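Local structure of peptidyl tryptophan dihydroxylase (Pseudomonas putida, 7CTQ) at residues A16-A21 against V57-A62; F40-G45 against H240-T245; F87-Q92 against N273-S278. The protein is an FAD-dependent monooxygenase that dihydroxylates a peptidyl tryptophan, a step essential for biogenesis of the tryptophylquinone cofactor of quinohemoprotein amine dehydrogenase. All coordinates share one frame; numbering follows the deposited sequence.

Contact 1: A16-A21 against V57-A62; sequences AGAATA and VGLGGA. With FAD (flavin-adenine dinucleotide), chain C.
A18 and A19, on one flank of helix 15-27, receive the methyl groups of L59 and V57 from the loop that follows helix 48-56. The helix starts at the cofactor: A16 N gives FAD O2P a hydrogen bond of 3.0 Å with an N-H...acceptor angle of 160°, while A16 CB rests 3.5 Å from FAD O1P. G17 fits the last glycine of a GxGxxG pattern, consistent with a Rossmann-type dinucleotide-binding fold in which the first helix directs its amino end at the diphosphate. A18 then sets its single methyl against both branches of L59, CB lying 3.7 Å from CD2 and 3.9 Å from CD1, so the leucine fork meets it with two tips. A19 CB and V57 CG1 are only 3.4 Å apart, tighter than usual van der Waals contact; the valine presents this methyl because CG1 is anti to its backbone N (chi1 -160°). Between these two apolar residues, G58 has phi 98° and is the C-prime residue of a Schellman motif, which ends helix 48-56 and is consistent with V57 and L59 both facing helix 15-27. T20 turns back into its own helix, OG1 bonding to A16 O at 3.0 Å, and T20 N approaches that oxygen from the opposite face of the carbonyl plane. A21 packs on V31 and V33 of the neighbouring strand.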
loop_
_atom_site.group_PDB
_atom_site.type_symbol
_atom_site.label_atom_id
_atom_site.label_comp_id
_atom_site.label_asym_id
_atom_site.label_seq_id
_atom_site.Cartn_x
_atom_site.Cartn_y
_atom_site.Cartn_z
ATOM N N ALA A 16 5.501 4.523 -4.545
ATOM C CA ALA A 16 5.952 4.814 -3.189
ATOM C C ALA A 16 7.269 5.586 -3.183
ATOM O O ALA A 16 7.411 6.588 -2.466
ATOM C CB ALA A 16 6.079 3.511 -2.400
ATOM N N GLY A 17 8.261 5.118 -3.943
ATOM C CA GLY A 17 9.515 5.854 -4.025
ATOM C C GLY A 17 9.324 7.249 -4.585
ATOM O O GLY A 17 9.865 8.227 -4.048
ATOM N N ALA A 18 8.525 7.366 -5.653
ATOM C CA ALA A 18 8.248 8.675 -6.244
ATOM C C ALA A 18 7.586 9.602 -5.232
ATOM O O ALA A 18 8.003 10.757 -5.065
ATOM C CB ALA A 18 7.365 8.511 -7.478
ATOM N N ALA A 19 6.547 9.106 -4.551
ATOM C CA ALA A 19 5.856 9.890 -3.535
ATOM C C ALA A 19 6.824 10.403 -2.478
ATOM O O ALA A 19 6.838 11.596 -2.158
ATOM C CB ALA A 19 4.757 9.037 -2.893
ATOM N N THR A 20 7.662 9.514 -1.941
ATOM C CA THR A 20 8.584 9.898 -0.877
ATOM C C THR A 20 9.568 10.960 -1.355
ATOM O O THR A 20 9.808 11.964 -0.667
ATOM C CB THR A 20 9.327 8.656 -0.370
ATOM O OG1 THR A 20 8.374 7.699 0.112
ATOM C CG2 THR A 20 10.304 9.017 0.738
ATOM N N ALA A 21 10.143 10.749 -2.540
ATOM C CA ALA A 21 11.069 11.709 -3.139
ATOM C C ALA A 21 10.470 13.111 -3.207
ATOM O O ALA A 21 11.109 14.098 -2.813
ATOM C CB ALA A 21 11.464 11.231 -4.538
ATOM N N VAL A 57 -0.465 13.502 -4.276
ATOM C CA VAL A 57 0.952 13.314 -3.988
ATOM C C VAL A 57 1.849 14.004 -5.008
ATOM O O VAL A 57 3.052 14.160 -4.763
ATOM C CB VAL A 57 1.293 11.817 -3.921
ATOM C CG1 VAL A 57 2.578 11.624 -3.174
ATOM C CG2 VAL A 57 0.189 11.060 -3.229
ATOM N N GLY A 58 1.310 14.419 -6.143
ATOM C CA GLY A 58 2.108 15.068 -7.157
ATOM C C GLY A 58 2.584 14.176 -8.282
ATOM O O GLY A 58 3.538 14.545 -8.973
ATOM N N LEU A 59 1.956 13.018 -8.482
ATOM C CA LEU A 59 2.249 12.143 -9.612
ATOM C C LEU A 59 1.140 12.161 -10.657
ATOM O O LEU A 59 1.119 11.297 -11.540
ATOM C CB LEU A 59 2.486 10.707 -9.130
ATOM C CG LEU A 59 3.422 10.524 -7.932
ATOM C CD1 LEU A 59 3.463 9.065 -7.488
ATOM C CD2 LEU A 59 4.816 11.022 -8.266
ATOM N N GLY A 60 0.218 13.122 -10.579
ATOM C CA GLY A 60 -0.919 13.149 -11.484
ATOM C C GLY A 60 -0.573 13.435 -12.932
ATOM O O GLY A 60 -1.403 13.195 -13.812
ATOM N N GLY A 61 0.621 13.961 -13.205
ATOM C CA GLY A 61 1.026 14.143 -14.590
ATOM C C GLY A 61 1.310 12.820 -15.274
ATOM O O GLY A 61 0.922 12.604 -16.427
ATOM N N ALA A 62 1.981 11.918 -14.567
ATOM C CA ALA A 62 2.290 10.549 -14.937
ATOM C C ALA A 62 1.062 9.693 -15.085
ATOM O O ALA A 62 1.184 8.470 -15.209
ATOM C CB ALA A 62 3.216 9.940 -13.883
HETATM P PA FAD C . 6.609 -0.824 -7.315
HETATM O O1A FAD C . 5.450 -0.164 -7.953
HETATM O O2A FAD C . 6.696 -2.313 -7.615
HETATM O O5B FAD C . 7.903 -0.023 -7.669
HETATM C C5B FAD C . 9.211 -0.612 -7.542
HETATM C C4B FAD C . 10.073 0.026 -8.600
HETATM O O4B FAD C . 11.451 -0.349 -8.377
HETATM C C3B FAD C . 9.747 -0.359 -10.047
HETATM O O3B FAD C . 9.884 0.775 -10.900
HETATM C C2B FAD C . 10.770 -1.461 -10.349
HETATM O O2B FAD C . 11.132 -1.533 -11.727
HETATM C C1B FAD C . 11.967 -0.965 -9.537
HETATM N N9A FAD C . 12.955 -1.961 -9.145
HETATM C C8A FAD C . 12.764 -3.251 -8.740
HETATM N N7A FAD C . 13.864 -3.898 -8.439
HETATM C C5A FAD C . 14.855 -2.969 -8.699
HETATM C C6A FAD C . 16.261 -3.024 -8.608
HETATM N N6A FAD C . 16.938 -4.100 -8.211
HETATM N N1A FAD C . 16.967 -1.910 -8.936
HETATM C C2A FAD C . 16.298 -0.825 -9.335
HETATM N N3A FAD C . 14.976 -0.665 -9.460
HETATM C C4A FAD C . 14.307 -1.772 -9.124
HETATM N N1 FAD C . -2.522 -2.184 -7.180
HETATM C C2 FAD C . -3.594 -1.485 -7.661
HETATM O O2 FAD C . -3.797 -0.312 -7.345
HETATM N N3 FAD C . -4.473 -2.092 -8.534
HETATM C C4 FAD C . -4.387 -3.388 -9.001
HETATM O O4 FAD C . -5.227 -3.817 -9.790
HETATM C C4X FAD C . -3.250 -4.126 -8.486
HETATM N N5 FAD C . -3.097 -5.365 -8.872
HETATM C C5X FAD C . -2.012 -6.071 -8.379
HETATM C C6 FAD C . -1.837 -7.398 -8.774
HETATM C C7 FAD C . -0.772 -8.155 -8.294
HETATM C C7M FAD C . -0.612 -9.583 -8.745
HETATM C C8 FAD C . 0.138 -7.576 -7.396
HETATM C C8M FAD C . 1.307 -8.364 -6.865
HETATM C C9 FAD C . -0.030 -6.253 -7.003
HETATM C C9A FAD C . -1.097 -5.501 -7.481
HETATM N N10 FAD C . -1.288 -4.156 -7.105
HETATM C C10 FAD C . -2.370 -3.440 -7.577
HETATM C "C1'" FAD C . -0.390 -3.525 -6.135
HETATM C "C2'" FAD C . 0.592 -2.537 -6.742
HETATM O "O2'" FAD C . 1.289 -3.107 -7.849
HETATM C "C3'" FAD C . 1.589 -2.133 -5.657
HETATM O "O3'" FAD C . 0.846 -1.818 -4.485
HETATM C "C4'" FAD C . 2.483 -0.942 -5.986
HETATM O "O4'" FAD C . 2.959 -1.005 -7.334
HETATM C "C5'" FAD C . 3.644 -0.861 -5.024
HETATM O "O5'" FAD C . 4.336 0.376 -5.247
HETATM P P FAD C . 5.856 0.512 -4.932
HETATM O O1P FAD C . 6.030 0.218 -3.435
HETATM O O2P FAD C . 6.382 1.816 -5.424
HETATM O O3P FAD C . 6.504 -0.693 -5.737
#

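Contact 2: F40-G45 against H240-T245; sequences FAAVEG and HARSST. With FAD (flavin-adenine dinucleotide), chain C.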
loop_
_atom_site.group_PDB
_atom_site.type_symbol
_atom_site.label_atom_id
_atom_site.label_comp_id
_atom_site.label_asym_id
_atom_site.label_seq_id
_atom_site.Cartn_x
_atom_site.Cartn_y
_atom_site.Cartn_z
ATOM N N PHE A 40 7.687 -6.250 -17.050
ATOM C CA PHE A 40 6.682 -6.862 -17.908
ATOM C C PHE A 40 5.431 -5.987 -18.000
ATOM O O PHE A 40 5.164 -5.128 -17.152
ATOM C CB PHE A 40 6.311 -8.263 -17.405
ATOM C CG PHE A 40 5.542 -8.265 -16.113
ATOM C CD1 PHE A 40 6.207 -8.237 -14.893
ATOM C CD2 PHE A 40 4.157 -8.303 -16.112
ATOM C CE1 PHE A 40 5.504 -8.241 -13.697
ATOM C CE2 PHE A 40 3.452 -8.302 -14.919
ATOM C CZ PHE A 40 4.125 -8.273 -13.712
ATOM N N ALA A 41 4.665 -6.213 -19.063
ATOM C CA ALA A 41 3.416 -5.494 -19.283
ATOM C C ALA A 41 2.412 -5.894 -18.208
ATOM O O ALA A 41 1.938 -7.034 -18.186
ATOM C CB ALA A 41 2.882 -5.799 -20.679
ATOM N N ALA A 42 2.098 -4.970 -17.305
ATOM C CA ALA A 42 1.082 -5.198 -16.288
ATOM C C ALA A 42 0.086 -4.056 -16.330
ATOM O O ALA A 42 0.485 -2.889 -16.344
ATOM C CB ALA A 42 1.702 -5.304 -14.893
ATOM N N VAL A 43 -1.204 -4.381 -16.360
ATOM C CA VAL A 43 -2.249 -3.376 -16.228
ATOM C C VAL A 43 -3.099 -3.721 -15.017
ATOM O O VAL A 43 -3.468 -4.883 -14.807
ATOM C CB VAL A 43 -3.106 -3.235 -17.500
ATOM C CG1 VAL A 43 -2.202 -3.124 -18.713
ATOM C CG2 VAL A 43 -4.130 -4.368 -17.639
ATOM N N GLU A 44 -3.390 -2.705 -14.217
ATOM C CA GLU A 44 -4.050 -2.857 -12.940
ATOM C C GLU A 44 -5.361 -2.092 -12.959
ATOM O O GLU A 44 -5.548 -1.165 -13.751
ATOM C CB GLU A 44 -3.149 -2.350 -11.811
ATOM C CG GLU A 44 -1.994 -3.286 -11.498
ATOM C CD GLU A 44 -0.866 -2.614 -10.744
ATOM O OE1 GLU A 44 0.084 -3.325 -10.346
ATOM O OE2 GLU A 44 -0.919 -1.379 -10.554
ATOM N N GLY A 45 -6.279 -2.507 -12.090
ATOM C CA GLY A 45 -7.515 -1.778 -11.884
ATOM C C GLY A 45 -7.310 -0.702 -10.834
ATOM O O GLY A 45 -6.771 -0.969 -9.757
ATOM N N HIS A 240 3.515 -15.630 -16.456
ATOM C CA HIS A 240 4.293 -15.077 -15.353
ATOM C C HIS A 240 3.635 -15.455 -14.035
ATOM O O HIS A 240 2.405 -15.535 -13.939
ATOM C CB HIS A 240 4.409 -13.551 -15.418
ATOM C CG HIS A 240 4.958 -13.025 -16.706
ATOM N ND1 HIS A 240 6.299 -12.767 -16.894
ATOM C CD2 HIS A 240 4.344 -12.683 -17.864
ATOM C CE1 HIS A 240 6.489 -12.296 -18.114
ATOM N NE2 HIS A 240 5.318 -12.233 -18.723
ATOM N N ALA A 241 4.463 -15.680 -13.017
ATOM C CA ALA A 241 3.988 -16.030 -11.688
ATOM C C ALA A 241 4.500 -14.991 -10.693
ATOM O O ALA A 241 5.698 -14.695 -10.658
ATOM C CB ALA A 241 4.438 -17.446 -11.314
ATOM N N ARG A 242 3.582 -14.418 -9.910
ATOM C CA ARG A 242 3.886 -13.368 -8.942
ATOM C C ARG A 242 3.484 -13.842 -7.556
ATOM O O ARG A 242 2.349 -14.295 -7.359
ATOM C CB ARG A 242 3.135 -12.066 -9.254
ATOM C CG ARG A 242 3.501 -11.404 -10.578
ATOM C CD ARG A 242 3.370 -9.865 -10.526
ATOM N NE ARG A 242 2.339 -9.377 -11.446
ATOM C CZ ARG A 242 1.561 -8.312 -11.236
ATOM N NH1 ARG A 242 1.713 -7.553 -10.150
ATOM N NH2 ARG A 242 0.651 -7.971 -12.141
ATOM N N SER A 243 4.394 -13.718 -6.596
ATOM C CA SER A 243 3.986 -13.855 -5.205
ATOM C C SER A 243 3.080 -12.684 -4.846
ATOM O O SER A 243 3.452 -11.520 -5.035
ATOM C CB SER A 243 5.195 -13.905 -4.280
ATOM O OG SER A 243 4.775 -13.972 -2.915
ATOM N N SER A 244 1.870 -12.990 -4.377
ATOM C CA SER A 244 0.919 -11.966 -3.962
ATOM C C SER A 244 0.516 -12.144 -2.502
ATOM O O SER A 244 -0.556 -11.687 -2.092
ATOM C CB SER A 244 -0.307 -11.981 -4.870
ATOM O OG SER A 244 -0.902 -13.263 -4.851
ATOM N N THR A 245 1.349 -12.843 -1.735
ATOM C CA THR A 245 1.112 -13.068 -0.312
ATOM C C THR A 245 1.101 -11.744 0.455
ATOM O O THR A 245 1.895 -10.836 0.177
ATOM C CB THR A 245 2.215 -13.983 0.240
ATOM O OG1 THR A 245 2.212 -15.242 -0.461
ATOM C CG2 THR A 245 2.049 -14.207 1.740
HETATM P PA FAD C . 6.609 -0.824 -7.315
HETATM O O1A FAD C . 5.450 -0.164 -7.953
HETATM O O2A FAD C . 6.696 -2.313 -7.615
HETATM O O5B FAD C . 7.903 -0.023 -7.669
HETATM C C5B FAD C . 9.211 -0.612 -7.542
HETATM C C4B FAD C . 10.073 0.026 -8.600
HETATM O O4B FAD C . 11.451 -0.349 -8.377
HETATM C C3B FAD C . 9.747 -0.359 -10.047
HETATM O O3B FAD C . 9.884 0.775 -10.900
HETATM C C2B FAD C . 10.770 -1.461 -10.349
HETATM O O2B FAD C . 11.132 -1.533 -11.727
HETATM C C1B FAD C . 11.967 -0.965 -9.537
HETATM N N9A FAD C . 12.955 -1.961 -9.145
HETATM C C8A FAD C . 12.764 -3.251 -8.740
HETATM N N7A FAD C . 13.864 -3.898 -8.439
HETATM C C5A FAD C . 14.855 -2.969 -8.699
HETATM C C6A FAD C . 16.261 -3.024 -8.608
HETATM N N6A FAD C . 16.938 -4.100 -8.211
HETATM N N1A FAD C . 16.967 -1.910 -8.936
HETATM C C2A FAD C . 16.298 -0.825 -9.335
HETATM N N3A FAD C . 14.976 -0.665 -9.460
HETATM C C4A FAD C . 14.307 -1.772 -9.124
HETATM N N1 FAD C . -2.522 -2.184 -7.180
HETATM C C2 FAD C . -3.594 -1.485 -7.661
HETATM O O2 FAD C . -3.797 -0.312 -7.345
HETATM N N3 FAD C . -4.473 -2.092 -8.534
HETATM C C4 FAD C . -4.387 -3.388 -9.001
HETATM O O4 FAD C . -5.227 -3.817 -9.790
HETATM C C4X FAD C . -3.250 -4.126 -8.486
HETATM N N5 FAD C . -3.097 -5.365 -8.872
HETATM C C5X FAD C . -2.012 -6.071 -8.379
HETATM C C6 FAD C . -1.837 -7.398 -8.774
HETATM C C7 FAD C . -0.772 -8.155 -8.294
HETATM C C7M FAD C . -0.612 -9.583 -8.745
HETATM C C8 FAD C . 0.138 -7.576 -7.396
HETATM C C8M FAD C . 1.307 -8.364 -6.865
HETATM C C9 FAD C . -0.030 -6.253 -7.003
HETATM C C9A FAD C . -1.097 -5.501 -7.481
HETATM N N10 FAD C . -1.288 -4.156 -7.105
HETATM C C10 FAD C . -2.370 -3.440 -7.577
HETATM C "C1'" FAD C . -0.390 -3.525 -6.135
HETATM C "C2'" FAD C . 0.592 -2.537 -6.742
HETATM O "O2'" FAD C . 1.289 -3.107 -7.849
HETATM C "C3'" FAD C . 1.589 -2.133 -5.657
HETATM O "O3'" FAD C . 0.846 -1.818 -4.485
HETATM C "C4'" FAD C . 2.483 -0.942 -5.986
HETATM O "O4'" FAD C . 2.959 -1.005 -7.334
HETATM C "C5'" FAD C . 3.644 -0.861 -5.024
HETATM O "O5'" FAD C . 4.336 0.376 -5.247
HETATM P P FAD C . 5.856 0.512 -4.932
HETATM O O1P FAD C . 6.030 0.218 -3.435
HETATM O O2P FAD C . 6.382 1.816 -5.424
HETATM O O3P FAD C . 6.504 -0.693 -5.737
#
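At the dimethylbenzene end of the flavin site, R242 of strand 238-243 reaches across to F40 and A42, in the run that leads into strand 43-46. Its guanidinium has FAD C7M over one face and F40 CZ over the opposite one. The phenyl comes edge-on: R242 NE and CZ lie near the plane of the F40 ring, and the ring and guanidinium planes stand 56° apart. CZ of F40 is 3.1 Å from R242 NE, a very short approach to be read with caution because F40 is poorly ordered. The arginine gets there by bends at chi2 and chi3, which swing NH1 to 3.2 Å from FAD C7, while NH2 lies 4.0 Å from A42 CB. With an alanine at R242, the flavin methyl C7M and F40 CZ would probably be left with a gap between them and the phenyl freer to turn, and the positive charge near E44 would be gone.

Farther out, F40 CB rests over one face of the H240 imidazole, 4.1 Å from CE1, and the two rings, nearly parallel at 22°, are slid so far that they barely overlap; H240 NE2 bonds to E238. Strand 43-46 is part of the FAD-binding fold, and its G45 bonds the pyrimidine ring: G45 N donates to FAD O4 at 2.8 Å, and FAD N3 donates to G45 O, also at 2.8 Å. E44 OE1 accepts from FAD O2' at 2.8 Å and stays 4.5 Å from R242 NH1, beyond salt-bridge range.

Contact 3: F87-Q92 against N273-S278; sequences FLLDRQ and NGIFQS. With FAD (flavin-adenine dinucleotide), chain C.
The R91 guanidinium holds FAD O1A at its edge, in its plane, and meets the tip of I275 obliquely, with NH1 4.1 Å from I275 CD1. Both residues line the FAD site of this flavoprotein monooxygenase fold, R91 opening helix 91-104 and I275 lying in the first turn of helix 274-282. Two nitrogens of the arginine grip different parts of the cofactor: NH1 donates to FAD O4' at 2.9 Å, almost straight at 169°, and NH2 donates to the phosphate oxygen O1A at 2.9 Å. Bends at chi2 (-57°) and chi3 fold the chain back so that one planar group can serve both the ribityl and the diphosphate. Two carboxylates, E44 through OE2 on NH1 and D95 on NH2, form salt bridges with it and probably help fix its rotation.

Beside this polar grip, L89 and I275 meet through methyls: CD2 of L89 is 3.5 Å from CD1 of I275, tighter than usual, and V50 and V46 continue the apolar surface behind them. Just along the chain, D90 caps helix 91-104, OD1 accepting from Q92 N at 3.0 Å from above the carboxylate plane, while OD2 pairs with R193. On the other side of the contact, G274 has no room for a side chain, since a CB there would clash with FAD C1'. The amino end of helix 274-282 faces the pyrimidine carbonyl and would probably favour negative charge there; I275 N donates to FAD O2 at 2.9 Å, N-H...acceptor angle 172°.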
loop_
_atom_site.group_PDB
_atom_site.type_symbol
_atom_site.label_atom_id
_atom_site.label_comp_id
_atom_site.label_asym_id
_atom_site.label_seq_id
_atom_site.Cartn_x
_atom_site.Cartn_y
_atom_site.Cartn_z
ATOM N N PHE A 87 -11.132 2.579 -13.807
ATOM C CA PHE A 87 -10.226 2.736 -14.930
ATOM C C PHE A 87 -9.258 1.560 -14.971
ATOM O O PHE A 87 -9.314 0.642 -14.144
ATOM C CB PHE A 87 -9.476 4.071 -14.827
ATOM C CG PHE A 87 -10.378 5.283 -14.791
ATOM C CD1 PHE A 87 -10.411 6.172 -15.855
ATOM C CD2 PHE A 87 -11.186 5.537 -13.690
ATOM C CE1 PHE A 87 -11.240 7.280 -15.825
ATOM C CE2 PHE A 87 -12.017 6.639 -13.656
ATOM C CZ PHE A 87 -12.043 7.513 -14.723
ATOM N N LEU A 88 -8.372 1.588 -15.960
ATOM C CA LEU A 88 -7.270 0.647 -16.055
ATOM C C LEU A 88 -5.985 1.445 -16.109
ATOM O O LEU A 88 -5.927 2.496 -16.751
ATOM C CB LEU A 88 -7.378 -0.259 -17.296
ATOM C CG LEU A 88 -8.761 -0.697 -17.786
ATOM C CD1 LEU A 88 -8.622 -1.576 -19.023
ATOM C CD2 LEU A 88 -9.563 -1.411 -16.703
ATOM N N LEU A 89 -4.960 0.963 -15.421
ATOM C CA LEU A 89 -3.683 1.659 -15.365
ATOM C C LEU A 89 -2.628 0.783 -16.017
ATOM O O LEU A 89 -2.405 -0.349 -15.580
ATOM C CB LEU A 89 -3.286 1.987 -13.927
ATOM C CG LEU A 89 -1.951 2.726 -13.890
ATOM C CD1 LEU A 89 -2.135 4.187 -14.282
ATOM C CD2 LEU A 89 -1.306 2.597 -12.532
ATOM N N ASP A 90 -1.976 1.299 -17.050
ATOM C CA ASP A 90 -0.928 0.543 -17.717
ATOM C C ASP A 90 0.393 0.910 -17.049
ATOM O O ASP A 90 0.911 2.018 -17.234
ATOM C CB ASP A 90 -0.933 0.813 -19.220
ATOM C CG ASP A 90 0.409 0.542 -19.865
ATOM O OD1 ASP A 90 1.094 -0.424 -19.468
ATOM O OD2 ASP A 90 0.779 1.289 -20.777
ATOM N N ARG A 91 0.920 -0.025 -16.252
ATOM C CA ARG A 91 2.123 0.221 -15.469
ATOM C C ARG A 91 3.333 0.517 -16.339
ATOM O O ARG A 91 4.268 1.176 -15.871
ATOM C CB ARG A 91 2.406 -0.979 -14.564
ATOM C CG ARG A 91 1.343 -1.188 -13.494
ATOM C CD ARG A 91 1.195 0.061 -12.645
ATOM N NE ARG A 91 2.467 0.461 -12.051
ATOM C CZ ARG A 91 2.851 0.124 -10.824
ATOM N NH1 ARG A 91 2.051 -0.612 -10.063
ATOM N NH2 ARG A 91 4.028 0.524 -10.355
ATOM N N GLN A 92 3.339 0.045 -17.588
ATOM C CA GLN A 92 4.391 0.434 -18.523
ATOM C C GLN A 92 4.396 1.946 -18.727
ATOM O O GLN A 92 5.404 2.618 -18.473
ATOM C CB GLN A 92 4.207 -0.290 -19.858
ATOM C CG GLN A 92 3.883 -1.774 -19.746
ATOM C CD GLN A 92 3.374 -2.357 -21.057
ATOM O OE1 GLN A 92 2.217 -2.774 -21.158
ATOM N NE2 GLN A 92 4.236 -2.383 -22.068
ATOM N N ASN A 273 -6.853 -1.717 -4.908
ATOM C CA ASN A 273 -6.471 -0.465 -4.270
ATOM C C ASN A 273 -5.018 -0.468 -3.821
ATOM O O ASN A 273 -4.646 0.344 -2.970
ATOM C CB ASN A 273 -7.368 -0.188 -3.066
ATOM C CG ASN A 273 -8.496 0.755 -3.392
ATOM O OD1 ASN A 273 -8.427 1.945 -3.086
ATOM N ND2 ASN A 273 -9.548 0.231 -4.020
ATOM N N GLY A 274 -4.184 -1.346 -4.384
ATOM C CA GLY A 274 -2.829 -1.502 -3.877
ATOM C C GLY A 274 -1.993 -0.242 -3.995
ATOM O O GLY A 274 -1.236 0.103 -3.080
ATOM N N ILE A 275 -2.119 0.469 -5.119
ATOM C CA ILE A 275 -1.314 1.672 -5.313
ATOM C C ILE A 275 -1.633 2.702 -4.235
ATOM O O ILE A 275 -0.731 3.357 -3.690
ATOM C CB ILE A 275 -1.522 2.238 -6.731
ATOM C CG1 ILE A 275 -0.802 1.353 -7.761
ATOM C CG2 ILE A 275 -0.989 3.639 -6.812
ATOM C CD1 ILE A 275 -1.277 1.549 -9.197
ATOM N N PHE A 276 -2.914 2.842 -3.895
ATOM C CA PHE A 276 -3.306 3.760 -2.830
ATOM C C PHE A 276 -2.716 3.327 -1.495
ATOM O O PHE A 276 -2.233 4.161 -0.715
ATOM C CB PHE A 276 -4.832 3.829 -2.743
ATOM C CG PHE A 276 -5.340 4.667 -1.601
ATOM C CD1 PHE A 276 -5.632 6.008 -1.788
ATOM C CD2 PHE A 276 -5.534 4.112 -0.336
ATOM C CE1 PHE A 276 -6.104 6.787 -0.732
ATOM C CE2 PHE A 276 -6.006 4.881 0.717
ATOM C CZ PHE A 276 -6.289 6.220 0.521
ATOM N N GLN A 277 -2.777 2.028 -1.207
ATOM C CA GLN A 277 -2.248 1.503 0.045
ATOM C C GLN A 277 -0.737 1.685 0.126
ATOM O O GLN A 277 -0.193 1.946 1.208
ATOM C CB GLN A 277 -2.649 0.044 0.173
ATOM C CG GLN A 277 -4.154 -0.108 0.195
ATOM C CD GLN A 277 -4.596 -1.535 0.088
ATOM O OE1 GLN A 277 -3.792 -2.412 -0.204
ATOM N NE2 GLN A 277 -5.877 -1.783 0.320
ATOM N N SER A 278 -0.043 1.576 -1.011
ATOM C CA SER A 278 1.393 1.830 -1.024
ATOM C C SER A 278 1.691 3.306 -0.816
ATOM O O SER A 278 2.667 3.660 -0.142
ATOM C CB SER A 278 1.997 1.328 -2.335
ATOM O OG SER A 278 1.255 0.221 -2.820
HETATM P PA FAD C . 6.609 -0.824 -7.315
HETATM O O1A FAD C . 5.450 -0.164 -7.953
HETATM O O2A FAD C . 6.696 -2.313 -7.615
HETATM O O5B FAD C . 7.903 -0.023 -7.669
HETATM C C5B FAD C . 9.211 -0.612 -7.542
HETATM C C4B FAD C . 10.073 0.026 -8.600
HETATM O O4B FAD C . 11.451 -0.349 -8.377
HETATM C C3B FAD C . 9.747 -0.359 -10.047
HETATM O O3B FAD C . 9.884 0.775 -10.900
HETATM C C2B FAD C . 10.770 -1.461 -10.349
HETATM O O2B FAD C . 11.132 -1.533 -11.727
HETATM C C1B FAD C . 11.967 -0.965 -9.537
HETATM N N9A FAD C . 12.955 -1.961 -9.145
HETATM C C8A FAD C . 12.764 -3.251 -8.740
HETATM N N7A FAD C . 13.864 -3.898 -8.439
HETATM C C5A FAD C . 14.855 -2.969 -8.699
HETATM C C6A FAD C . 16.261 -3.024 -8.608
HETATM N N6A FAD C . 16.938 -4.100 -8.211
HETATM N N1A FAD C . 16.967 -1.910 -8.936
HETATM C C2A FAD C . 16.298 -0.825 -9.335
HETATM N N3A FAD C . 14.976 -0.665 -9.460
HETATM C C4A FAD C . 14.307 -1.772 -9.124
HETATM N N1 FAD C . -2.522 -2.184 -7.180
HETATM C C2 FAD C . -3.594 -1.485 -7.661
HETATM O O2 FAD C . -3.797 -0.312 -7.345
HETATM N N3 FAD C . -4.473 -2.092 -8.534
HETATM C C4 FAD C . -4.387 -3.388 -9.001
HETATM O O4 FAD C . -5.227 -3.817 -9.790
HETATM C C4X FAD C . -3.250 -4.126 -8.486
HETATM N N5 FAD C . -3.097 -5.365 -8.872
HETATM C C5X FAD C . -2.012 -6.071 -8.379
HETATM C C6 FAD C . -1.837 -7.398 -8.774
HETATM C C7 FAD C . -0.772 -8.155 -8.294
HETATM C C7M FAD C . -0.612 -9.583 -8.745
HETATM C C8 FAD C . 0.138 -7.576 -7.396
HETATM C C8M FAD C . 1.307 -8.364 -6.865
HETATM C C9 FAD C . -0.030 -6.253 -7.003
HETATM C C9A FAD C . -1.097 -5.501 -7.481
HETATM N N10 FAD C . -1.288 -4.156 -7.105
HETATM C C10 FAD C . -2.370 -3.440 -7.577
HETATM C "C1'" FAD C . -0.390 -3.525 -6.135
HETATM C "C2'" FAD C . 0.592 -2.537 -6.742
HETATM O "O2'" FAD C . 1.289 -3.107 -7.849
HETATM C "C3'" FAD C . 1.589 -2.133 -5.657
HETATM O "O3'" FAD C . 0.846 -1.818 -4.485
HETATM C "C4'" FAD C . 2.483 -0.942 -5.986
HETATM O "O4'" FAD C . 2.959 -1.005 -7.334
HETATM C "C5'" FAD C . 3.644 -0.861 -5.024
HETATM O "O5'" FAD C . 4.336 0.376 -5.247
HETATM P P FAD C . 5.856 0.512 -4.932
HETATM O O1P FAD C . 6.030 0.218 -3.435
HETATM O O2P FAD C . 6.382 1.816 -5.424
HETATM O O3P FAD C . 6.504 -0.693 -5.737
#

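The three contacts are spread along one FAD molecule: contact 1 sits by the diphosphate, contact 2 by the isoalloxazine, and contact 3 spans from flavin to phosphate. Contacts 2 and 3 have centres 11 Å apart and are joined by the antiparallel pairing of strands 43-46 and 87-90, with E44 O 2.8 Å from L89 N, a probable hydrogen bond. E44 OE2 also packs 3.2 Å from I275 CD1. Contacts 1 and 3, 12 Å between centres, touch where A16 CB lies 4.1 Å from S278 O, helix against helix. Contacts 1 and 2 do not touch: their nearest atoms are about 11 Å apart.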